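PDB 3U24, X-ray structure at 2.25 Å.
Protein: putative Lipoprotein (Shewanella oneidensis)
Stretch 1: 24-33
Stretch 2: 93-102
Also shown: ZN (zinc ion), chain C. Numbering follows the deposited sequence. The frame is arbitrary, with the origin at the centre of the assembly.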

# COMPACT_ATOMS: atom_id res chain seq x y z
N SER A 24 31.79 -9.45 4.64
CA SER A 24 31.06 -8.75 5.70
C SER A 24 29.56 -8.84 5.46
O SER A 24 29.10 -9.18 4.36
CB SER A 24 31.44 -7.28 5.74
OG SER A 24 31.02 -6.61 4.56
N PHE A 25 28.78 -8.49 6.47
CA PHE A 25 27.36 -8.46 6.27
C PHE A 25 26.98 -7.42 5.19
O PHE A 25 26.08 -7.67 4.39
CB PHE A 25 26.58 -8.18 7.54
CG PHE A 25 25.12 -8.38 7.37
CD1 PHE A 25 24.59 -9.65 7.39
CD2 PHE A 25 24.30 -7.32 7.11
CE1 PHE A 25 23.25 -9.86 7.16
CE2 PHE A 25 22.96 -7.50 6.90
CZ PHE A 25 22.44 -8.78 6.92
N ALA A 26 27.66 -6.29 5.18
CA ALA A 26 27.39 -5.26 4.17
C ALA A 26 27.67 -5.83 2.78
O ALA A 26 26.89 -5.60 1.86
CB ALA A 26 28.22 -3.99 4.42
N GLN A 27 28.76 -6.59 2.63
CA GLN A 27 29.06 -7.18 1.34
C GLN A 27 27.99 -8.18 0.97
O GLN A 27 27.59 -8.25 -0.16
CB GLN A 27 30.43 -7.83 1.33
CG GLN A 27 31.56 -6.81 1.34
CD GLN A 27 32.91 -7.43 1.59
OE1 GLN A 27 33.13 -8.18 2.55
NE2 GLN A 27 33.86 -7.08 0.71
N PHE A 28 27.51 -8.93 1.94
CA PHE A 28 26.51 -9.92 1.67
C PHE A 28 25.21 -9.30 1.21
O PHE A 28 24.67 -9.76 0.24
CB PHE A 28 26.24 -10.76 2.87
CG PHE A 28 24.96 -11.48 2.77
CD1 PHE A 28 24.84 -12.59 1.94
CD2 PHE A 28 23.86 -11.05 3.47
CE1 PHE A 28 23.65 -13.26 1.83
CE2 PHE A 28 22.66 -11.72 3.35
CZ PHE A 28 22.56 -12.81 2.53
N SER A 29 24.71 -8.29 1.93
CA SER A 29 23.52 -7.51 1.54
C SER A 29 23.56 -7.06 0.09
O SER A 29 22.59 -7.24 -0.62
CB SER A 29 23.40 -6.22 2.34
OG SER A 29 23.22 -6.46 3.69
N ASN A 30 24.64 -6.42 -0.32
CA ASN A 30 24.77 -6.00 -1.71
C ASN A 30 24.81 -7.21 -2.71
O ASN A 30 24.15 -7.15 -3.77
CB ASN A 30 25.92 -4.99 -1.91
CG ASN A 30 25.55 -3.57 -1.40
OD1 ASN A 30 24.41 -3.10 -1.58
ND2 ASN A 30 26.49 -2.91 -0.74
N ALA A 31 25.49 -8.30 -2.35
CA ALA A 31 25.49 -9.49 -3.20
C ALA A 31 24.11 -10.13 -3.25
O ALA A 31 23.72 -10.68 -4.27
CB ALA A 31 26.52 -10.50 -2.73
N PHE A 32 23.37 -10.07 -2.17
CA PHE A 32 22.04 -10.62 -2.15
C PHE A 32 21.12 -9.90 -3.16
O PHE A 32 20.41 -10.52 -3.93
CB PHE A 32 21.44 -10.52 -0.75
CG PHE A 32 19.99 -10.86 -0.71
CD1 PHE A 32 19.60 -12.15 -0.73
CD2 PHE A 32 19.04 -9.88 -0.71
CE1 PHE A 32 18.27 -12.50 -0.74
CE2 PHE A 32 17.70 -10.20 -0.72
CZ PHE A 32 17.32 -11.52 -0.74
N ILE A 33 21.10 -8.59 -3.10
CA ILE A 33 20.32 -7.79 -4.04
C ILE A 33 20.80 -8.06 -5.47
O ILE A 33 19.98 -8.30 -6.36
CB ILE A 33 20.40 -6.27 -3.69
CG1 ILE A 33 19.70 -6.01 -2.33
CG2 ILE A 33 19.83 -5.39 -4.81
CD1 ILE A 33 18.31 -6.61 -2.27
N ASP A 93 18.10 -5.26 8.36
CA ASP A 93 18.28 -5.87 7.04
C ASP A 93 18.29 -7.41 7.10
O ASP A 93 17.68 -8.07 6.23
CB ASP A 93 19.55 -5.34 6.36
CG ASP A 93 19.45 -3.84 6.02
OD1 ASP A 93 18.36 -3.26 6.21
OD2 ASP A 93 20.45 -3.24 5.57
N TYR A 94 18.95 -7.97 8.11
CA TYR A 94 19.02 -9.41 8.26
C TYR A 94 17.59 -9.96 8.33
O TYR A 94 17.24 -10.87 7.59
CB TYR A 94 19.81 -9.80 9.54
CG TYR A 94 19.93 -11.28 9.78
CD1 TYR A 94 18.85 -12.03 10.20
CD2 TYR A 94 21.15 -11.93 9.61
CE1 TYR A 94 18.97 -13.39 10.41
CE2 TYR A 94 21.27 -13.28 9.86
CZ TYR A 94 20.17 -14.01 10.24
OH TYR A 94 20.28 -15.36 10.48
N HIS A 95 16.78 -9.38 9.22
CA HIS A 95 15.44 -9.88 9.42
C HIS A 95 14.51 -9.66 8.23
O HIS A 95 13.70 -10.54 7.88
CB HIS A 95 14.86 -9.34 10.72
CG HIS A 95 15.47 -9.96 11.92
ND1 HIS A 95 16.67 -9.55 12.44
CD2 HIS A 95 15.07 -11.06 12.66
CE1 HIS A 95 16.97 -10.31 13.50
NE2 HIS A 95 15.99 -11.22 13.65
N LEU A 96 14.61 -8.51 7.58
CA LEU A 96 13.85 -8.25 6.40
C LEU A 96 14.21 -9.26 5.30
O LEU A 96 13.32 -9.78 4.65
CB LEU A 96 14.08 -6.84 5.92
CG LEU A 96 13.48 -5.71 6.77
CD1 LEU A 96 13.89 -4.38 6.09
CD2 LEU A 96 11.95 -5.82 6.98
N ILE A 97 15.50 -9.55 5.11
CA ILE A 97 15.90 -10.55 4.16
C ILE A 97 15.38 -11.96 4.52
O ILE A 97 14.80 -12.66 3.67
CB ILE A 97 17.44 -10.56 3.95
CG1 ILE A 97 17.88 -9.29 3.20
CG2 ILE A 97 17.87 -11.79 3.19
CD1 ILE A 97 19.39 -9.04 3.24
N ASP A 98 15.56 -12.37 5.77
CA ASP A 98 15.10 -13.68 6.21
C ASP A 98 13.59 -13.89 5.95
O ASP A 98 13.16 -14.89 5.37
CB ASP A 98 15.38 -13.84 7.68
CG ASP A 98 15.39 -15.27 8.14
OD1 ASP A 98 15.72 -16.18 7.36
OD2 ASP A 98 15.10 -15.50 9.31
N ASN A 99 12.80 -12.92 6.39
CA ASN A 99 11.38 -12.92 6.19
C ASN A 99 10.98 -12.90 4.70
O ASN A 99 10.08 -13.62 4.30
CB ASN A 99 10.74 -11.71 6.89
CG ASN A 99 9.22 -11.78 6.85
OD1 ASN A 99 8.64 -12.67 7.45
ND2 ASN A 99 8.59 -10.89 6.11
N LEU A 100 11.62 -12.06 3.89
CA LEU A 100 11.34 -12.07 2.46
C LEU A 100 11.61 -13.47 1.87
O LEU A 100 10.78 -14.01 1.12
CB LEU A 100 12.20 -11.03 1.74
CG LEU A 100 12.11 -11.00 0.22
CD1 LEU A 100 10.75 -10.43 -0.17
CD2 LEU A 100 13.29 -10.19 -0.32
N LEU A 101 12.74 -14.06 2.23
CA LEU A 101 13.07 -15.39 1.75
C LEU A 101 12.00 -16.43 2.19
O LEU A 101 11.51 -17.21 1.36
CB LEU A 101 14.51 -15.81 2.15
CG LEU A 101 15.68 -15.05 1.48
CD1 LEU A 101 17.05 -15.43 2.06
CD2 LEU A 101 15.68 -15.21 -0.04
N SER A 102 11.63 -16.45 3.45
CA SER A 102 10.66 -17.42 3.91
C SER A 102 9.34 -17.22 3.20
O SER A 102 8.65 -18.16 2.86
CB SER A 102 10.45 -17.35 5.43
OG SER A 102 11.62 -17.78 6.09
ZN ZN C . 16.02 -12.69 14.98
O HOH W 1 22.88 -4.50 5.38
O HOH W 2 17.61 -12.17 16.90

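What holds these two helices together? Residues 25-33 and 93-102 run in roughly the same direction, their axes 34° apart and 11.6 Å at closest approach. No direct hydrogen bond crosses between them; each backbone makes its own helical bonds, and side chains fill the space between, chiefly F25 and F32 from the first stretch and I97 from the second.

How does stretch 2 begin the contact? D93 places its CB against the edge of the F25 ring, 4.1 Å from F25 CE2, while its carboxylate reaches a bridging water. That water donates to D93 OD2 at 2.7 Å and lies 2.6 Å from S29 OG, a polar link beside the apolar seam. Next, Y94, its CA-to-CB bond pointing sideways, meets the same phenylalanine through apolar carbon contacts: Y94 CD2 lies 3.8 Å from F25 CE1, and Y94 CA 3.7 Å from F25 CZ.

Which residue of stretch 2 meets two rings? I97 points toward stretch 1 and touches F28 and F32. Its CD1 makes an apolar contact 4.2 Å from F28 CE2, and its CG2 lies over one face of F32, 4.0 Å from F32 CZ, in a CH-pi contact.

What else meets F32? L100 and L101 approach the ring's edge, with L100 CD2 4.3 Å from F32 CZ and L101 CD2 3.8 Å from F32 CE1. Together with I97, they put aliphatic carbon over one face and along part of the edge, contacts of the kind that dispersion favours, around a buried ring.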